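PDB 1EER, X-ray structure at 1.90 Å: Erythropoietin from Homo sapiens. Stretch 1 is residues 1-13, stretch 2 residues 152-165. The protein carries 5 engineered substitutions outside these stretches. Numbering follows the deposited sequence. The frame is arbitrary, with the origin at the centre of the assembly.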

# COMPACT_ATOMS: atom_id res chain seq x y z
N ALA A 1 -13.06 -19.89 2.95
CA ALA A 1 -13.28 -18.47 3.36
C ALA A 1 -11.95 -17.74 3.49
O ALA A 1 -10.93 -18.34 3.84
CB ALA A 1 -14.04 -18.43 4.69
N PRO A 2 -11.94 -16.42 3.20
CA PRO A 2 -10.73 -15.58 3.29
C PRO A 2 -9.75 -16.02 4.38
O PRO A 2 -9.97 -15.75 5.56
CB PRO A 2 -11.29 -14.18 3.55
CG PRO A 2 -12.71 -14.20 3.01
CD PRO A 2 -13.11 -15.64 2.75
N PRO A 3 -8.67 -16.73 3.98
CA PRO A 3 -7.60 -17.26 4.84
C PRO A 3 -7.01 -16.28 5.89
O PRO A 3 -5.81 -16.33 6.18
CB PRO A 3 -6.55 -17.73 3.84
CG PRO A 3 -7.33 -18.09 2.62
CD PRO A 3 -8.48 -17.12 2.57
N ARG A 4 -7.86 -15.42 6.44
CA ARG A 4 -7.47 -14.45 7.45
C ARG A 4 -6.44 -13.38 7.04
O ARG A 4 -5.92 -13.37 5.93
CB ARG A 4 -7.00 -15.17 8.72
CG ARG A 4 -7.71 -16.49 8.97
CD ARG A 4 -8.73 -16.41 10.10
NE ARG A 4 -9.63 -17.57 10.08
CZ ARG A 4 -9.44 -18.69 10.77
NH1 ARG A 4 -8.38 -18.82 11.56
NH2 ARG A 4 -10.32 -19.69 10.68
N LEU A 5 -6.19 -12.48 7.99
CA LEU A 5 -5.29 -11.34 7.91
C LEU A 5 -4.57 -10.95 6.62
O LEU A 5 -4.63 -9.78 6.23
CB LEU A 5 -4.27 -11.42 9.05
CG LEU A 5 -4.90 -11.30 10.44
CD1 LEU A 5 -5.17 -12.69 10.99
CD2 LEU A 5 -3.99 -10.55 11.37
N ILE A 6 -3.90 -11.87 5.95
CA ILE A 6 -3.20 -11.48 4.72
C ILE A 6 -4.16 -11.34 3.55
O ILE A 6 -3.83 -10.71 2.55
CB ILE A 6 -2.06 -12.45 4.35
CG1 ILE A 6 -0.97 -11.69 3.59
CG2 ILE A 6 -2.58 -13.61 3.53
CD1 ILE A 6 0.26 -12.52 3.25
N CYS A 7 -5.34 -11.92 3.69
CA CYS A 7 -6.35 -11.85 2.65
C CYS A 7 -7.06 -10.51 2.66
O CYS A 7 -7.95 -10.25 1.85
CB CYS A 7 -7.35 -12.98 2.81
SG CYS A 7 -6.60 -14.56 2.33
N ASP A 8 -6.67 -9.65 3.60
CA ASP A 8 -7.24 -8.32 3.70
C ASP A 8 -6.25 -7.42 2.98
O ASP A 8 -5.17 -7.12 3.49
CB ASP A 8 -7.39 -7.91 5.16
CG ASP A 8 -7.99 -6.52 5.32
OD1 ASP A 8 -7.67 -5.62 4.51
OD2 ASP A 8 -8.78 -6.33 6.26
N SER A 9 -6.62 -7.02 1.77
CA SER A 9 -5.77 -6.17 0.94
C SER A 9 -5.03 -5.07 1.71
O SER A 9 -3.81 -4.92 1.58
CB SER A 9 -6.61 -5.54 -0.17
OG SER A 9 -6.57 -6.34 -1.33
N ARG A 10 -5.77 -4.30 2.51
CA ARG A 10 -5.21 -3.20 3.28
C ARG A 10 -4.09 -3.65 4.20
O ARG A 10 -3.14 -2.90 4.45
CB ARG A 10 -6.30 -2.52 4.12
CG ARG A 10 -7.49 -1.96 3.35
CD ARG A 10 -7.31 -2.01 1.84
NE ARG A 10 -7.15 -0.69 1.26
CZ ARG A 10 -6.68 -0.48 0.03
NH1 ARG A 10 -6.32 -1.50 -0.73
NH2 ARG A 10 -6.57 0.76 -0.43
N VAL A 11 -4.21 -4.86 4.72
CA VAL A 11 -3.20 -5.39 5.62
C VAL A 11 -1.91 -5.63 4.86
O VAL A 11 -0.84 -5.19 5.28
CB VAL A 11 -3.67 -6.72 6.27
CG1 VAL A 11 -2.56 -7.29 7.18
CG2 VAL A 11 -4.94 -6.47 7.07
N LEU A 12 -2.00 -6.30 3.72
CA LEU A 12 -0.82 -6.57 2.92
C LEU A 12 -0.28 -5.29 2.29
O LEU A 12 0.93 -5.09 2.20
CB LEU A 12 -1.14 -7.60 1.84
CG LEU A 12 -0.08 -7.78 0.75
CD1 LEU A 12 1.31 -7.97 1.37
CD2 LEU A 12 -0.45 -8.97 -0.10
N GLU A 13 -1.20 -4.42 1.88
CA GLU A 13 -0.83 -3.16 1.25
C GLU A 13 0.07 -2.27 2.08
O GLU A 13 0.88 -1.52 1.53
CB GLU A 13 -2.09 -2.38 0.88
CG GLU A 13 -1.79 -1.04 0.22
CD GLU A 13 -2.89 -0.59 -0.72
OE1 GLU A 13 -3.11 -1.24 -1.77
OE2 GLU A 13 -3.55 0.43 -0.41
N LYS A 152 5.08 -11.09 -7.49
CA LYS A 152 4.65 -12.46 -7.28
C LYS A 152 4.05 -12.69 -5.90
O LYS A 152 3.17 -13.54 -5.74
CB LYS A 152 5.80 -13.43 -7.55
CG LYS A 152 6.92 -13.38 -6.55
CD LYS A 152 7.98 -14.40 -6.90
CE LYS A 152 8.90 -13.88 -8.00
NZ LYS A 152 9.36 -14.96 -8.91
N LEU A 153 4.50 -11.95 -4.89
CA LEU A 153 3.93 -12.13 -3.56
C LEU A 153 2.45 -11.73 -3.63
O LEU A 153 1.57 -12.51 -3.26
CB LEU A 153 4.64 -11.27 -2.52
CG LEU A 153 4.28 -11.65 -1.09
CD1 LEU A 153 5.48 -11.48 -0.19
CD2 LEU A 153 3.12 -10.80 -0.60
N LYS A 154 2.20 -10.52 -4.12
CA LYS A 154 0.83 -10.04 -4.24
C LYS A 154 0.04 -11.00 -5.12
O LYS A 154 -1.08 -11.37 -4.78
CB LYS A 154 0.80 -8.63 -4.84
CG LYS A 154 -0.59 -8.05 -5.00
CD LYS A 154 -1.46 -8.23 -3.75
CE LYS A 154 -2.45 -7.08 -3.57
NZ LYS A 154 -3.69 -7.48 -2.84
N LEU A 155 0.63 -11.40 -6.25
CA LEU A 155 -0.04 -12.31 -7.18
C LEU A 155 -0.41 -13.63 -6.52
O LEU A 155 -1.54 -14.09 -6.64
CB LEU A 155 0.85 -12.58 -8.40
CG LEU A 155 0.95 -11.46 -9.44
CD1 LEU A 155 1.88 -11.89 -10.56
CD2 LEU A 155 -0.43 -11.11 -9.98
N TYR A 156 0.55 -14.23 -5.82
CA TYR A 156 0.28 -15.48 -5.14
C TYR A 156 -0.83 -15.29 -4.09
O TYR A 156 -1.80 -16.05 -4.05
CB TYR A 156 1.56 -15.99 -4.45
CG TYR A 156 1.27 -17.06 -3.43
CD1 TYR A 156 0.79 -18.30 -3.83
CD2 TYR A 156 1.39 -16.80 -2.07
CE1 TYR A 156 0.44 -19.27 -2.91
CE2 TYR A 156 1.03 -17.77 -1.13
CZ TYR A 156 0.55 -19.00 -1.57
OH TYR A 156 0.17 -19.96 -0.67
N THR A 157 -0.69 -14.26 -3.26
CA THR A 157 -1.67 -13.98 -2.21
C THR A 157 -3.09 -13.76 -2.76
O THR A 157 -4.06 -14.20 -2.17
CB THR A 157 -1.27 -12.75 -1.39
OG1 THR A 157 -0.11 -13.04 -0.61
CG2 THR A 157 -2.40 -12.35 -0.47
N GLY A 158 -3.19 -13.08 -3.90
CA GLY A 158 -4.48 -12.82 -4.50
C GLY A 158 -5.22 -14.09 -4.87
O GLY A 158 -6.40 -14.25 -4.56
N GLU A 159 -4.53 -15.01 -5.52
CA GLU A 159 -5.15 -16.26 -5.93
C GLU A 159 -5.46 -17.19 -4.77
O GLU A 159 -6.54 -17.79 -4.71
CB GLU A 159 -4.26 -16.99 -6.93
CG GLU A 159 -4.74 -18.40 -7.26
CD GLU A 159 -4.91 -18.63 -8.76
OE1 GLU A 159 -4.07 -18.14 -9.54
OE2 GLU A 159 -5.88 -19.31 -9.14
N ALA A 160 -4.51 -17.32 -3.84
CA ALA A 160 -4.66 -18.21 -2.70
C ALA A 160 -5.81 -17.85 -1.77
O ALA A 160 -6.41 -18.72 -1.15
CB ALA A 160 -3.34 -18.28 -1.93
N CYS A 161 -6.12 -16.57 -1.69
CA CYS A 161 -7.18 -16.11 -0.81
C CYS A 161 -8.56 -16.52 -1.27
O CYS A 161 -9.48 -16.64 -0.47
CB CYS A 161 -7.09 -14.59 -0.65
SG CYS A 161 -5.77 -14.12 0.52
N ARG A 162 -8.71 -16.75 -2.58
CA ARG A 162 -9.99 -17.19 -3.12
C ARG A 162 -10.06 -18.70 -2.90
O ARG A 162 -9.84 -19.48 -3.82
CB ARG A 162 -10.08 -16.88 -4.62
CG ARG A 162 -9.88 -15.41 -4.97
CD ARG A 162 -10.15 -15.17 -6.45
NE ARG A 162 -8.95 -14.74 -7.17
CZ ARG A 162 -8.32 -15.48 -8.08
NH1 ARG A 162 -8.77 -16.69 -8.39
NH2 ARG A 162 -7.23 -15.01 -8.68
N THR A 163 -10.34 -19.10 -1.66
CA THR A 163 -10.40 -20.52 -1.31
C THR A 163 -11.55 -20.92 -0.39
O THR A 163 -11.39 -20.98 0.84
CB THR A 163 -9.08 -20.99 -0.66
OG1 THR A 163 -8.02 -20.89 -1.61
CG2 THR A 163 -9.20 -22.45 -0.19
N GLY A 164 -12.72 -21.20 -0.98
CA GLY A 164 -13.86 -21.63 -0.20
C GLY A 164 -13.76 -23.14 -0.07
O GLY A 164 -12.67 -23.66 0.20
N ASP A 165 -14.87 -23.85 -0.27
CA ASP A 165 -14.87 -25.31 -0.17
C ASP A 165 -15.58 -25.94 -1.38
O ASP A 165 -16.70 -25.57 -1.71
CB ASP A 165 -15.56 -25.75 1.13
CG ASP A 165 -14.57 -26.09 2.23
OD1 ASP A 165 -13.88 -25.17 2.72
OD2 ASP A 165 -14.48 -27.28 2.60

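The two stretches, from opposite ends of the chain, run nearly antiparallel: helix 9-13 and helix 152-161 make an angle of 162° between their N-to-C directions, with axes approaching to 11.9 Å. At that separation side chains must bridge most of the gap between the helices, whereas the N-terminal residues come closer, with Ala-1 CA 4.8 Å from Gly-164 CA. There Ala-1 N donates a hydrogen bond to Thr-163 O (2.9 Å), although Ala-1 and Gly-164 are poorly ordered.

The covalent tie is the disulfide between Cys-7 SG and Cys-161 SG (2.0 Å), whose chi3 of -93° is close to the torsion preferred by an unstrained S-S bond. It joins the 3-10 segment 6-7 to Cys-161, late in the second stretch. Nearby, the CA-to-CB bond of Pro-3 points toward the second stretch, and Pro-3 CD lies 3.2 Å from Cys-161 O; Ile-6 CG2 lies 4.4 Å from Cys-161 SG.

Farther along, Leu-12 points toward the second helix and packs against it. Leu-12 CD1 and CD2 lie 3.9 and 4.0 Å from Leu-153 CD2, and Leu-12 CD2 is also 3.9 Å from Thr-157 CG2 and from Lys-154 CD. Thr-157 OG1 donates to Leu-153 O (3.2 Å) within its own helix, which satisfies the hydroxyl, and the methyl CG2 faces Leu-12.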